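Local coordinates for thioesterase (PDB 2O5U), which probably hydrolyses fatty acyl-CoA thioesters, as a hotdog-fold member of the 4-hydroxybenzoyl-CoA thioesterase family, at residues L14-I19 with A102-G107; D25-I28 with V32-V35; T43-Y48 with G115-V120; T47-I50 with G54-I57; R88-R91 with V97-E100. All blocks are in the same frame, centred on the assembly; numbering follows the deposited sequence. Where two conformers were deposited one is given.

Contact 1. Residues L14-I19 with A102-G107; sequences LHFQPI and ALFLEG
Phe16 and Phe104 make this contact, ring against ring, across the width of one intervening strand. Taking 14-19 in order, Leu14 and His15 come first. Both face Leu87 of strand 83-92, which makes a classic beta bulge at the start of strand 15-19, outermost in this chain's sheet. His15 turns to the helix side of the sheet, where its ring meets Tyr48 edge-to-face. Phe16 points to the other side. Its CG is anti to the carbonyl carbon (chi1 -70°), and this carries the ring toward strand 96-105. Phe104 uses the same kind of first torsion. CE2 of Phe16 lies 3.8 Å from CE1 of Phe104 and 3.9 Å from CD1 of Phe104. These two Phe104 atoms come to the edge of the Phe16 ring, near its plane. The two planes stand 55° apart and the ring centroids are 5.9 Å apart, an oblique pair. The sheet is the antiparallel sheet of the hotdog fold, in which 83-92 runs between 15-19 and 96-105 and hydrogen-bonds to both. The two rings therefore meet over that middle strand, on the side of the sheet turned from helix 34-53. Arg10 makes cation-pi contacts with both Phe16 and Phe104. Gln17 swings back to the helix and touches Thr47. Ile19 also faces the helix, packing on Phe40, and it reaches Ser20 of the second subunit.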
loop_
_atom_site.group_PDB
_atom_site.type_symbol
_atom_site.label_atom_id
_atom_site.label_comp_id
_atom_site.label_asym_id
_atom_site.label_seq_id
_atom_site.Cartn_x
_atom_site.Cartn_y
_atom_site.Cartn_z
ATOM N N LEU A 14 -0.800 27.400 -1.267
ATOM C CA LEU A 14 -1.547 28.224 -0.287
ATOM C C LEU A 14 -1.813 27.572 1.089
ATOM O O LEU A 14 -2.029 28.278 2.127
ATOM C CB LEU A 14 -2.847 28.712 -0.889
ATOM C CG LEU A 14 -2.712 29.967 -1.760
ATOM C CD1 LEU A 14 -2.005 29.728 -3.126
ATOM C CD2 LEU A 14 -4.091 30.576 -1.993
ATOM N N HIS A 15 -1.797 26.252 1.096
ATOM C CA HIS A 15 -2.077 25.473 2.267
ATOM C C HIS A 15 -1.072 24.316 2.360
ATOM O O HIS A 15 -0.803 23.653 1.345
ATOM C CB HIS A 15 -3.477 24.898 2.156
ATOM C CG HIS A 15 -3.820 23.909 3.232
ATOM N ND1 HIS A 15 -4.211 24.292 4.500
ATOM C CD2 HIS A 15 -3.841 22.557 3.226
ATOM C CE1 HIS A 15 -4.449 23.216 5.226
ATOM N NE2 HIS A 15 -4.226 22.152 4.476
ATOM N N PHE A 16 -0.618 24.030 3.573
ATOM C CA PHE A 16 0.380 22.990 3.828
ATOM C C PHE A 16 -0.057 21.950 4.837
ATOM O O PHE A 16 -0.674 22.280 5.848
ATOM C CB PHE A 16 1.701 23.633 4.292
ATOM C CG PHE A 16 2.355 24.369 3.198
ATOM C CD1 PHE A 16 2.002 25.682 2.949
ATOM C CD2 PHE A 16 3.260 23.726 2.351
ATOM C CE1 PHE A 16 2.575 26.386 1.884
ATOM C CE2 PHE A 16 3.836 24.419 1.288
ATOM C CZ PHE A 16 3.475 25.734 1.048
ATOM N N GLN A 17 0.338 20.713 4.589
ATOM C CA GLN A 17 0.018 19.669 5.547
ATOM C C GLN A 17 1.152 18.708 5.681
ATOM O O GLN A 17 1.564 18.109 4.690
ATOM C CB GLN A 17 -1.206 18.880 5.118
ATOM C CG GLN A 17 -1.625 17.867 6.183
ATOM C CD GLN A 17 -2.552 16.824 5.644
ATOM O OE1 GLN A 17 -3.271 17.074 4.691
ATOM N NE2 GLN A 17 -2.574 15.655 6.279
ATOM N N PRO A 18 1.586 18.499 6.914
ATOM C CA PRO A 18 2.586 17.494 7.142
ATOM C C PRO A 18 1.955 16.109 6.969
ATOM O O PRO A 18 0.762 15.894 7.274
ATOM C CB PRO A 18 3.001 17.773 8.596
ATOM C CG PRO A 18 1.778 18.319 9.209
ATOM C CD PRO A 18 1.160 19.149 8.170
ATOM N N ILE A 19 2.741 15.169 6.454
ATOM C CA ILE A 19 2.345 13.761 6.348
ATOM C C ILE A 19 3.532 12.961 6.818
ATOM O O ILE A 19 4.589 13.118 6.284
ATOM C CB ILE A 19 2.003 13.343 4.905
ATOM C CG1 ILE A 19 0.789 14.171 4.384
ATOM C CG2 ILE A 19 1.716 11.851 4.826
ATOM C CD1 ILE A 19 0.207 13.725 3.055
ATOM N N ALA A 102 2.538 19.897 -4.306
ATOM C CA ALA A 102 3.975 19.641 -4.338
ATOM C C ALA A 102 4.359 19.064 -2.965
ATOM O O ALA A 102 3.748 19.405 -1.942
ATOM C CB ALA A 102 4.767 20.935 -4.703
ATOM N N LEU A 103 5.349 18.166 -2.941
ATOM C CA LEU A 103 5.911 17.642 -1.727
ATOM C C LEU A 103 7.196 18.421 -1.467
ATOM O O LEU A 103 7.995 18.633 -2.393
ATOM C CB LEU A 103 6.233 16.146 -1.839
ATOM C CG LEU A 103 6.858 15.464 -0.604
ATOM C CD1 LEU A 103 6.437 13.993 -0.504
ATOM C CD2 LEU A 103 8.375 15.606 -0.552
ATOM N N PHE A 104 7.391 18.769 -0.208
ATOM C CA PHE A 104 8.574 19.448 0.319
ATOM C C PHE A 104 9.133 18.716 1.514
ATOM O O PHE A 104 8.380 18.196 2.330
ATOM C CB PHE A 104 8.209 20.869 0.801
ATOM C CG PHE A 104 7.595 21.740 -0.279
ATOM C CD1 PHE A 104 6.212 21.800 -0.446
ATOM C CD2 PHE A 104 8.430 22.490 -1.136
ATOM C CE1 PHE A 104 5.656 22.624 -1.482
ATOM C CE2 PHE A 104 7.887 23.279 -2.186
ATOM C CZ PHE A 104 6.504 23.336 -2.354
ATOM N N LEU A 105 10.441 18.782 1.742
ATOM C CA LEU A 105 10.914 18.341 3.073
ATOM C C LEU A 105 10.409 19.361 4.075
ATOM O O LEU A 105 10.331 20.543 3.739
ATOM C CB LEU A 105 12.449 18.264 3.135
ATOM C CG LEU A 105 13.096 17.000 2.562
ATOM C CD1 LEU A 105 14.619 17.047 2.763
ATOM C CD2 LEU A 105 12.480 15.727 3.224
ATOM N N GLU A 106 10.022 18.938 5.277
ATOM C CA GLU A 106 9.626 19.941 6.253
ATOM C C GLU A 106 10.913 20.674 6.609
ATOM O O GLU A 106 11.983 20.060 6.853
ATOM C CB GLU A 106 8.913 19.364 7.496
ATOM C CG GLU A 106 9.853 18.622 8.459
ATOM C CD GLU A 106 9.441 18.713 9.920
ATOM O OE1 GLU A 106 8.221 18.731 10.207
ATOM O OE2 GLU A 106 10.358 18.776 10.770
ATOM N N GLY A 107 10.825 21.987 6.569
ATOM C CA GLY A 107 12.007 22.819 6.663
ATOM C C GLY A 107 12.693 22.915 5.308
ATOM O O GLY A 107 13.902 22.640 5.203
#

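Contact 2. Residues D25-I28 with V32-V35; sequences DNDI and VNNV
The backbones of Asn26 and Val32 form a single beta bridge, CA to CA 4.2 Å, and Asn33 N gives a nearly straight bond to Asp25 O (2.9 Å, 167° at the hydrogen). The bridge closes a short loop that leads into an N-capped helix, the central helix 34-53 of the hotdog fold. Asn33 holds the N-cap position, and its OD1 accepts from Val35 N at 3.0 Å. That donor sits well above the carbonyl plane of the amide. Val32 CA also approaches Asp25 O, at 3.3 Å, as a CA-H...O contact. Val32 CG2 packs on Asp25 CB at 3.9 Å. The Asp25 carboxylate is engaged elsewhere: OD2 accepts from Arg22 N, and OD1 forms a salt bridge with Arg22 of the second subunit. Asn26 OD1 accepts from Phe79 N. Asp27 and Asn33 cross at about a right angle, with the carboxylate and amide planes 62° apart. Asp27 OD2 takes a bond from Trp23 NE1 of the third subunit, and Asn33 ND2 gives one to Asp42 of the fourth, so this loop lies where subunits meet. Within the loop, Asn33 ND2 reaches the anti side of Asp27 OD2 at 2.8 Å, with the oxygen almost in the amide plane.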
loop_
_atom_site.group_PDB
_atom_site.type_symbol
_atom_site.label_atom_id
_atom_site.label_comp_id
_atom_site.label_asym_id
_atom_site.label_seq_id
_atom_site.Cartn_x
_atom_site.Cartn_y
_atom_site.Cartn_z
ATOM N N ASP A 25 6.953 3.054 2.718
ATOM C CA ASP A 25 7.001 4.098 1.675
ATOM C C ASP A 25 8.232 3.856 0.809
ATOM O O ASP A 25 8.159 4.065 -0.408
ATOM C CB ASP A 25 7.065 5.513 2.232
ATOM C CG ASP A 25 5.723 5.977 2.851
ATOM O OD1 ASP A 25 4.684 5.305 2.604
ATOM O OD2 ASP A 25 5.757 7.007 3.561
ATOM N N ASN A 26 9.331 3.421 1.436
ATOM C CA ASN A 26 10.567 3.189 0.652
ATOM C C ASN A 26 10.389 1.924 -0.174
ATOM O O ASN A 26 9.836 0.934 0.284
ATOM C CB ASN A 26 11.809 3.055 1.572
ATOM C CG ASN A 26 12.172 4.364 2.254
ATOM O OD1 ASN A 26 11.779 5.415 1.791
ATOM N ND2 ASN A 26 12.898 4.289 3.351
ATOM N N ASP A 27 10.886 1.918 -1.393
ATOM C CA ASP A 27 10.898 0.644 -2.132
ATOM C C ASP A 27 12.328 0.084 -2.146
ATOM O O ASP A 27 13.205 0.478 -1.333
ATOM C CB ASP A 27 10.324 0.802 -3.543
ATOM C CG ASP A 27 11.230 1.655 -4.479
ATOM O OD1 ASP A 27 12.470 2.005 -4.181
ATOM O OD2 ASP A 27 10.658 1.975 -5.532
ATOM N N ILE A 28 12.555 -0.880 -3.027
ATOM C CA ILE A 28 13.786 -1.686 -2.992
ATOM C C ILE A 28 15.062 -0.835 -3.277
ATOM O O ILE A 28 16.148 -1.171 -2.829
ATOM C CB ILE A 28 13.647 -2.884 -3.972
ATOM C CG1 ILE A 28 14.834 -3.837 -3.804
ATOM C CG2 ILE A 28 13.465 -2.435 -5.397
ATOM C CD1 ILE A 28 14.628 -5.102 -4.624
ATOM N N VAL A 32 11.317 6.861 -1.262
ATOM C CA VAL A 32 9.841 6.781 -1.355
ATOM C C VAL A 32 9.440 6.504 -2.785
ATOM O O VAL A 32 9.847 7.212 -3.741
ATOM C CB VAL A 32 9.159 8.076 -0.830
ATOM C CG1 VAL A 32 7.589 8.121 -1.219
ATOM C CG2 VAL A 32 9.396 8.220 0.686
ATOM N N ASN A 33 8.637 5.453 -2.941
ATOM C CA ASN A 33 8.165 5.028 -4.272
ATOM C C ASN A 33 7.308 6.081 -5.011
ATOM O O ASN A 33 6.509 6.798 -4.412
ATOM C CB ASN A 33 7.460 3.665 -4.176
ATOM C CG ASN A 33 7.059 3.137 -5.518
ATOM O OD1 ASN A 33 5.905 3.263 -5.923
ATOM N ND2 ASN A 33 8.018 2.547 -6.232
ATOM N N ASN A 34 7.534 6.229 -6.307
ATOM C CA ASN A 34 6.726 7.171 -7.113
ATOM C C ASN A 34 5.185 7.120 -6.896
ATOM O O ASN A 34 4.506 8.148 -6.876
ATOM C CB ASN A 34 7.052 6.948 -8.606
ATOM C CG ASN A 34 6.641 5.556 -9.117
ATOM O OD1 ASN A 34 5.570 5.380 -9.705
ATOM N ND2 ASN A 34 7.474 4.577 -8.875
ATOM N N VAL A 35 4.643 5.916 -6.718
ATOM C CA VAL A 35 3.184 5.715 -6.495
ATOM C C VAL A 35 2.698 6.457 -5.224
ATOM O O VAL A 35 1.582 7.055 -5.188
ATOM C CB VAL A 35 2.854 4.207 -6.449
ATOM C CG1 VAL A 35 1.311 3.965 -6.063
ATOM C CG2 VAL A 35 3.188 3.603 -7.845
#

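Contact 3. Residues T43-Y48 with G115-V120; sequences TAVNTY and GRFVHV
One water joins the helix to the sheet: its oxygen accepts from Asn46 ND2 at 3.0 Å and lies 2.8 Å from His119 NE2, at the edge of the imidazole. This is the hotdog arrangement, with helix 43-48 crossing strand 115-120 at -46° and an axis separation of 11.3 Å. Asn46 ND2 also bonds Asp42 O, one turn back, and His119 ND1 is paired with Tyr99 OH. Both ring nitrogens of the histidine thus have partners, which probably fixes the rotation of its ring. Phe117 CE1 lies over the centre of one His119 face, 3.6 Å above the plane. Val45 projects from the helix toward both rings, which come from the opposite direction. With CG1 anti to the backbone N (168°), that methyl reaches His119 CE1 at 4.0 Å while still touching Phe117 CZ at 3.8 Å. The other branch meets the Phe117 ring obliquely, with Val45 CG2 3.4 Å from CE2 and 3.6 Å from CZ of Phe117.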
loop_
_atom_site.group_PDB
_atom_site.type_symbol
_atom_site.label_atom_id
_atom_site.label_comp_id
_atom_site.label_asym_id
_atom_site.label_seq_id
_atom_site.Cartn_x
_atom_site.Cartn_y
_atom_site.Cartn_z
ATOM N N THR A 43 -4.441 12.259 0.091
ATOM C CA THR A 43 -4.504 12.576 1.511
ATOM C C THR A 43 -4.599 14.058 1.792
ATOM O O THR A 43 -5.463 14.475 2.544
ATOM C CB THR A 43 -3.312 11.913 2.280
ATOM O OG1 THR A 43 -3.442 10.518 2.055
ATOM C CG2 THR A 43 -3.363 12.235 3.796
ATOM N N ALA A 44 -3.708 14.841 1.191
ATOM C CA ALA A 44 -3.639 16.287 1.418
ATOM C C ALA A 44 -4.975 16.922 1.010
ATOM O O ALA A 44 -5.521 17.778 1.740
ATOM C CB ALA A 44 -2.501 16.885 0.555
ATOM N N VAL A 45 -5.468 16.543 -0.161
ATOM C CA VAL A 45 -6.713 17.148 -0.690
ATOM C C VAL A 45 -7.902 16.741 0.185
ATOM O O VAL A 45 -8.674 17.574 0.646
ATOM C CB VAL A 45 -6.954 16.801 -2.184
ATOM C CG1 VAL A 45 -8.397 17.179 -2.624
ATOM C CG2 VAL A 45 -5.991 17.550 -3.086
ATOM N N ASN A 46 -8.040 15.451 0.446
ATOM C CA ASN A 46 -9.254 15.044 1.219
ATOM C C ASN A 46 -9.280 15.450 2.685
ATOM O O ASN A 46 -10.352 15.729 3.257
ATOM C CB ASN A 46 -9.504 13.564 0.987
ATOM C CG ASN A 46 -10.041 13.315 -0.376
ATOM O OD1 ASN A 46 -11.191 13.668 -0.665
ATOM N ND2 ASN A 46 -9.251 12.675 -1.225
ATOM N N THR A 47 -8.097 15.514 3.285
ATOM C CA THR A 47 -7.953 16.055 4.643
ATOM C C THR A 47 -8.557 17.472 4.724
ATOM O O THR A 47 -9.416 17.749 5.582
ATOM C CB THR A 47 -6.464 16.003 5.101
ATOM O OG1 THR A 47 -6.010 14.637 5.065
ATOM C CG2 THR A 47 -6.298 16.565 6.540
ATOM N N TYR A 48 -8.139 18.322 3.786
ATOM C CA TYR A 48 -8.682 19.665 3.632
ATOM C C TYR A 48 -10.222 19.707 3.412
ATOM O O TYR A 48 -10.926 20.413 4.157
ATOM C CB TYR A 48 -7.977 20.395 2.512
ATOM C CG TYR A 48 -8.389 21.840 2.443
ATOM C CD1 TYR A 48 -7.807 22.796 3.285
ATOM C CD2 TYR A 48 -9.364 22.246 1.520
ATOM C CE1 TYR A 48 -8.205 24.136 3.219
ATOM C CE2 TYR A 48 -9.775 23.554 1.443
ATOM C CZ TYR A 48 -9.189 24.502 2.286
ATOM O OH TYR A 48 -9.653 25.807 2.162
ATOM N N GLY A 115 2.733 17.830 -8.940
ATOM C CA GLY A 115 1.784 17.245 -9.825
ATOM C C GLY A 115 0.417 17.851 -9.654
ATOM O O GLY A 115 0.230 18.911 -8.998
ATOM N N ARG A 116 -0.549 17.193 -10.265
ATOM C CA ARG A 116 -1.913 17.760 -10.279
ATOM C C ARG A 116 -2.906 16.643 -10.292
ATOM O O ARG A 116 -2.565 15.522 -10.633
ATOM C CB ARG A 116 -2.145 18.679 -11.502
ATOM C CG ARG A 116 -1.803 18.105 -12.855
ATOM C CD ARG A 116 -1.730 19.243 -13.905
ATOM N N PHE A 117 -4.137 16.936 -9.917
ATOM C CA PHE A 117 -5.195 16.019 -10.245
ATOM C C PHE A 117 -6.532 16.724 -10.281
ATOM O O PHE A 117 -6.659 17.803 -9.708
ATOM C CB PHE A 117 -5.182 14.760 -9.342
ATOM C CG PHE A 117 -5.817 14.910 -7.991
ATOM C CD1 PHE A 117 -7.207 14.672 -7.822
ATOM C CD2 PHE A 117 -5.039 15.239 -6.866
ATOM C CE1 PHE A 117 -7.821 14.743 -6.538
ATOM C CE2 PHE A 117 -5.618 15.319 -5.596
ATOM C CZ PHE A 117 -7.041 15.069 -5.422
ATOM N N VAL A 118 -7.483 16.105 -10.970
ATOM C CA VAL A 118 -8.837 16.628 -11.155
ATOM C C VAL A 118 -9.861 15.725 -10.453
ATOM O O VAL A 118 -9.945 14.508 -10.707
ATOM C CB VAL A 118 -9.220 16.821 -12.651
ATOM C CG1 VAL A 118 -10.686 17.339 -12.827
ATOM C CG2 VAL A 118 -8.225 17.707 -13.368
ATOM N N HIS A 119 -10.646 16.351 -9.591
ATOM C CA HIS A 119 -11.906 15.811 -9.113
ATOM C C HIS A 119 -13.057 16.252 -10.017
ATOM O O HIS A 119 -13.142 17.450 -10.412
ATOM C CB HIS A 119 -12.229 16.304 -7.682
ATOM C CG HIS A 119 -11.716 15.422 -6.580
ATOM N ND1 HIS A 119 -11.510 15.890 -5.295
ATOM C CD2 HIS A 119 -11.437 14.091 -6.547
ATOM C CE1 HIS A 119 -11.094 14.894 -4.529
ATOM N NE2 HIS A 119 -11.040 13.794 -5.264
ATOM N N VAL A 120 -13.951 15.299 -10.292
ATOM C CA VAL A 120 -15.345 15.619 -10.722
ATOM C C VAL A 120 -16.256 15.059 -9.634
ATOM O O VAL A 120 -16.074 13.926 -9.154
ATOM C CB VAL A 120 -15.751 14.966 -12.085
ATOM C CG1 VAL A 120 -17.224 15.324 -12.437
ATOM C CG2 VAL A 120 -14.833 15.444 -13.226
HETATM O O HOH W 1 -9.915 11.596 -3.967
#

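Contact 4. Residues T47-I50 with G54-I57; sequences TYLI and GLDI
Leu49 O receives Leu55 N in a straight bond of 3.1 Å, 175° at the hydrogen, with the donor above the carbonyl plane. This is the firm polar link where the chain leaves helix 34-53. Gly54, with positive phi, is the first residue past the helix. A glycine in this conformation is a common way for a helix to stop. Its N makes a weak bond to Ile50 O. The tight part centres on Ile50. Its CG1 lies against the backbone, 3.6 Å from Leu55 O. Ile50 and Ile57 cross at about a right angle, with Ile50 CD1 3.7 Å from Ile57 CG2. Leu55 turns toward the helix, but its packing is looser, CD2 lying 4.0 Å from Leu49 CB. The solvent side is looser too. There Gly54 is exposed, and a water gives weak bonds, each 3.3 Å, to Ile50 O and Leu55 O. Within the fold, Leu49 looks to helix 134-141, touching Leu136 and Leu140. Ile50 packs on Phe79 of the second subunit, and the loop beyond runs on to strand 62-73.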
loop_
_atom_site.group_PDB
_atom_site.type_symbol
_atom_site.label_atom_id
_atom_site.label_comp_id
_atom_site.label_asym_id
_atom_site.label_seq_id
_atom_site.Cartn_x
_atom_site.Cartn_y
_atom_site.Cartn_z
ATOM N N THR A 47 -8.097 15.514 3.285
ATOM C CA THR A 47 -7.953 16.055 4.643
ATOM C C THR A 47 -8.557 17.472 4.724
ATOM O O THR A 47 -9.416 17.749 5.582
ATOM C CB THR A 47 -6.464 16.003 5.101
ATOM O OG1 THR A 47 -6.010 14.637 5.065
ATOM C CG2 THR A 47 -6.298 16.565 6.540
ATOM N N TYR A 48 -8.139 18.322 3.786
ATOM C CA TYR A 48 -8.682 19.665 3.632
ATOM C C TYR A 48 -10.222 19.707 3.412
ATOM O O TYR A 48 -10.926 20.413 4.157
ATOM C CB TYR A 48 -7.977 20.395 2.512
ATOM C CG TYR A 48 -8.389 21.840 2.443
ATOM C CD1 TYR A 48 -7.807 22.796 3.285
ATOM C CD2 TYR A 48 -9.364 22.246 1.520
ATOM C CE1 TYR A 48 -8.205 24.136 3.219
ATOM C CE2 TYR A 48 -9.775 23.554 1.443
ATOM C CZ TYR A 48 -9.189 24.502 2.286
ATOM O OH TYR A 48 -9.653 25.807 2.162
ATOM N N LEU A 49 -10.735 18.944 2.444
ATOM C CA LEU A 49 -12.177 18.950 2.086
ATOM C C LEU A 49 -13.044 18.554 3.262
ATOM O O LEU A 49 -14.120 19.171 3.506
ATOM C CB LEU A 49 -12.475 18.017 0.900
ATOM C CG LEU A 49 -11.835 18.182 -0.488
ATOM C CD1 LEU A 49 -12.245 17.066 -1.428
ATOM C CD2 LEU A 49 -12.120 19.511 -1.092
ATOM N N ILE A 50 -12.582 17.547 4.015
ATOM C CA ILE A 50 -13.283 17.120 5.219
ATOM C C ILE A 50 -13.193 18.171 6.327
ATOM O O ILE A 50 -14.229 18.620 6.862
ATOM C CB ILE A 50 -12.767 15.713 5.749
ATOM C CG1 ILE A 50 -13.073 14.584 4.730
ATOM C CG2 ILE A 50 -13.367 15.429 7.185
ATOM C CD1 ILE A 50 -12.241 13.254 4.926
ATOM N N GLY A 54 -16.212 20.383 5.003
ATOM C CA GLY A 54 -17.370 19.668 5.605
ATOM C C GLY A 54 -17.717 18.364 4.882
ATOM O O GLY A 54 -18.764 17.778 5.088
ATOM N N LEU A 55 -16.851 17.901 4.009
ATOM C CA LEU A 55 -17.177 16.720 3.241
ATOM C C LEU A 55 -17.405 15.547 4.172
ATOM O O LEU A 55 -16.584 15.274 5.080
ATOM C CB LEU A 55 -16.048 16.384 2.254
ATOM C CG LEU A 55 -16.091 15.078 1.453
ATOM C CD1 LEU A 55 -17.130 15.204 0.348
ATOM C CD2 LEU A 55 -14.682 14.693 0.864
ATOM N N ASP A 56 -18.507 14.841 3.912
ATOM C CA ASP A 56 -18.879 13.655 4.701
ATOM C C ASP A 56 -18.601 12.387 3.876
ATOM O O ASP A 56 -19.394 12.009 3.035
ATOM C CB ASP A 56 -20.355 13.779 5.157
ATOM C CG ASP A 56 -20.825 12.574 5.943
ATOM O OD1 ASP A 56 -19.993 11.652 6.188
ATOM O OD2 ASP A 56 -22.026 12.535 6.289
ATOM N N ILE A 57 -17.440 11.760 4.081
ATOM C CA ILE A 57 -17.048 10.585 3.285
ATOM C C ILE A 57 -17.807 9.294 3.663
ATOM O O ILE A 57 -17.964 8.376 2.838
ATOM C CB ILE A 57 -15.498 10.377 3.254
ATOM C CG1 ILE A 57 -14.977 9.840 4.584
ATOM C CG2 ILE A 57 -14.804 11.703 2.839
ATOM C CD1 ILE A 57 -13.393 9.541 4.629
HETATM O O HOH W 2 -16.746 16.769 8.041
#

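Contact 5. Residues R88-R91 with V97-E100; sequences RVAR and VQYE
Arg88 and Glu100 lie side by side and point the same way, with the guanidinium and carboxylate planes 17° apart. Arg88 has two conformers, and this arrangement holds for one of them. In it Glu100 CB sits over the centre of one guanidinium face, 3.6 Å above it. The salt bridge from Arg88 NH2 to Glu100 OE1 is long, 4.0 Å, and tentative, with the oxygen well out of the guanidinium plane. Arg88 NH1 binds Gln12 O. Arg91 crosses Gln98 at about a right angle, CG to CB 3.8 Å, and its NH2 binds Ser96 OG. Ala90 CB presses against the amide oxygen, 3.2 Å from Gln98 OE1. On the other side of the sheet Val89 lies alongside Tyr99, CG2 to CD2 4.0 Å, and Val97 crosses Val89. All three touch Leu140 of helix 134-141. Strands 83-92 and 96-105 form an antiparallel beta hairpin with a classic bulge: Ala90 and Arg91 both face Gln98, and Gln98 O accepts a sound bond from Ala90 N (2.8 Å) and a weak one from Arg91 N. Paired backbone bonds between Arg88 and Glu100 flank the bulge, so backbone bonding sets the strand pairing.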
loop_
_atom_site.group_PDB
_atom_site.type_symbol
_atom_site.label_atom_id
_atom_site.label_comp_id
_atom_site.label_asym_id
_atom_site.label_seq_id
_atom_site.Cartn_x
_atom_site.Cartn_y
_atom_site.Cartn_z
ATOM N N ARG A 88 -2.681 24.050 -3.799
ATOM C CA ARG A 88 -3.518 25.138 -4.288
ATOM C C ARG A 88 -4.537 24.589 -5.301
ATOM O O ARG A 88 -4.332 23.513 -5.849
ATOM C CB ARG A 88 -2.679 26.201 -4.958
ATOM C CG ARG A 88 -2.056 25.727 -6.205
ATOM C CD ARG A 88 -1.531 26.943 -6.954
ATOM N NE ARG A 88 -1.011 26.596 -8.281
ATOM C CZ ARG A 88 0.252 26.243 -8.530
ATOM N NH1 ARG A 88 1.136 26.155 -7.554
ATOM N NH2 ARG A 88 0.633 25.973 -9.764
ATOM N N VAL A 89 -5.602 25.364 -5.550
ATOM C CA VAL A 89 -6.605 25.022 -6.556
ATOM C C VAL A 89 -6.238 25.883 -7.756
ATOM O O VAL A 89 -6.151 27.112 -7.659
ATOM C CB VAL A 89 -8.034 25.324 -6.004
ATOM C CG1 VAL A 89 -9.041 25.593 -7.124
ATOM C CG2 VAL A 89 -8.461 24.151 -5.040
ATOM N N ALA A 90 -6.020 25.244 -8.892
ATOM C CA ALA A 90 -5.690 25.974 -10.139
ATOM C C ALA A 90 -6.951 26.385 -10.856
ATOM O O ALA A 90 -6.989 27.423 -11.479
ATOM C CB ALA A 90 -4.848 25.092 -11.079
ATOM N N ARG A 91 -7.961 25.539 -10.842
ATOM C CA ARG A 91 -9.287 25.952 -11.351
ATOM C C ARG A 91 -10.447 25.321 -10.637
ATOM O O ARG A 91 -10.358 24.187 -10.149
ATOM C CB ARG A 91 -9.458 25.838 -12.869
ATOM C CG ARG A 91 -9.090 24.567 -13.514
ATOM C CD ARG A 91 -10.020 24.284 -14.751
ATOM N NE ARG A 91 -10.241 22.837 -14.712
ATOM C CZ ARG A 91 -11.335 22.241 -14.226
ATOM N NH1 ARG A 91 -12.402 22.952 -13.831
ATOM N NH2 ARG A 91 -11.365 20.919 -14.186
ATOM N N VAL A 97 -12.784 20.378 -10.291
ATOM C CA VAL A 97 -11.783 21.184 -9.624
ATOM C C VAL A 97 -10.413 20.545 -9.945
ATOM O O VAL A 97 -10.230 19.320 -9.885
ATOM C CB VAL A 97 -12.085 21.371 -8.063
ATOM C CG1 VAL A 97 -12.139 20.074 -7.321
ATOM C CG2 VAL A 97 -11.079 22.358 -7.364
ATOM N N GLN A 98 -9.476 21.399 -10.358
ATOM C CA GLN A 98 -8.085 20.946 -10.596
ATOM C C GLN A 98 -7.209 21.453 -9.446
ATOM O O GLN A 98 -7.095 22.664 -9.236
ATOM C CB GLN A 98 -7.539 21.474 -11.921
ATOM C CG GLN A 98 -6.100 20.865 -12.336
ATOM C CD GLN A 98 -5.100 21.899 -12.907
ATOM O OE1 GLN A 98 -5.475 22.979 -13.334
ATOM N NE2 GLN A 98 -3.793 21.546 -12.903
ATOM N N TYR A 99 -6.561 20.513 -8.734
ATOM C CA TYR A 99 -5.580 20.816 -7.682
ATOM C C TYR A 99 -4.148 20.813 -8.248
ATOM O O TYR A 99 -3.824 20.022 -9.153
ATOM C CB TYR A 99 -5.657 19.775 -6.570
ATOM C CG TYR A 99 -7.044 19.427 -6.093
ATOM C CD1 TYR A 99 -7.748 18.325 -6.596
ATOM C CD2 TYR A 99 -7.678 20.234 -5.177
ATOM C CE1 TYR A 99 -9.067 18.031 -6.103
ATOM C CE2 TYR A 99 -8.940 19.969 -4.710
ATOM C CZ TYR A 99 -9.624 18.878 -5.170
ATOM O OH TYR A 99 -10.869 18.630 -4.673
ATOM N N GLU A 100 -3.330 21.749 -7.764
ATOM C CA GLU A 100 -1.852 21.626 -7.834
ATOM C C GLU A 100 -1.261 21.274 -6.465
ATOM O O GLU A 100 -1.565 21.928 -5.504
ATOM C CB GLU A 100 -1.280 22.943 -8.259
ATOM C CG GLU A 100 -1.739 23.435 -9.618
ATOM C CD GLU A 100 -0.999 22.757 -10.775
ATOM O OE1 GLU A 100 0.102 22.147 -10.590
ATOM O OE2 GLU A 100 -1.510 22.879 -11.877
#

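How the contacts relate
From the N terminus, 14-19 opens the wide loop that contact 1 closes at 102-107. Contacts 2, 4 and 5 all fall within it. Contact 2 closes a short loop at the start of helix 34-53. Contact 4 closes another at the far end of that helix, and the two follow in series. Contact 3 starts on the same helix, shares Thr47 and Tyr48 with contact 4, and ends on strand 113-123, so it crosses contact 1. Contact 5, the hairpin of 83-92 and 96-105, lies within the loop of contact 3. Contact 5 pairs neighbouring strands, contact 1 brings two rings together across the strand between, and contact 3 ties the helix to the sheet. Contacts 3 and 5 meet where strands 96-105 and 113-123 run side by side.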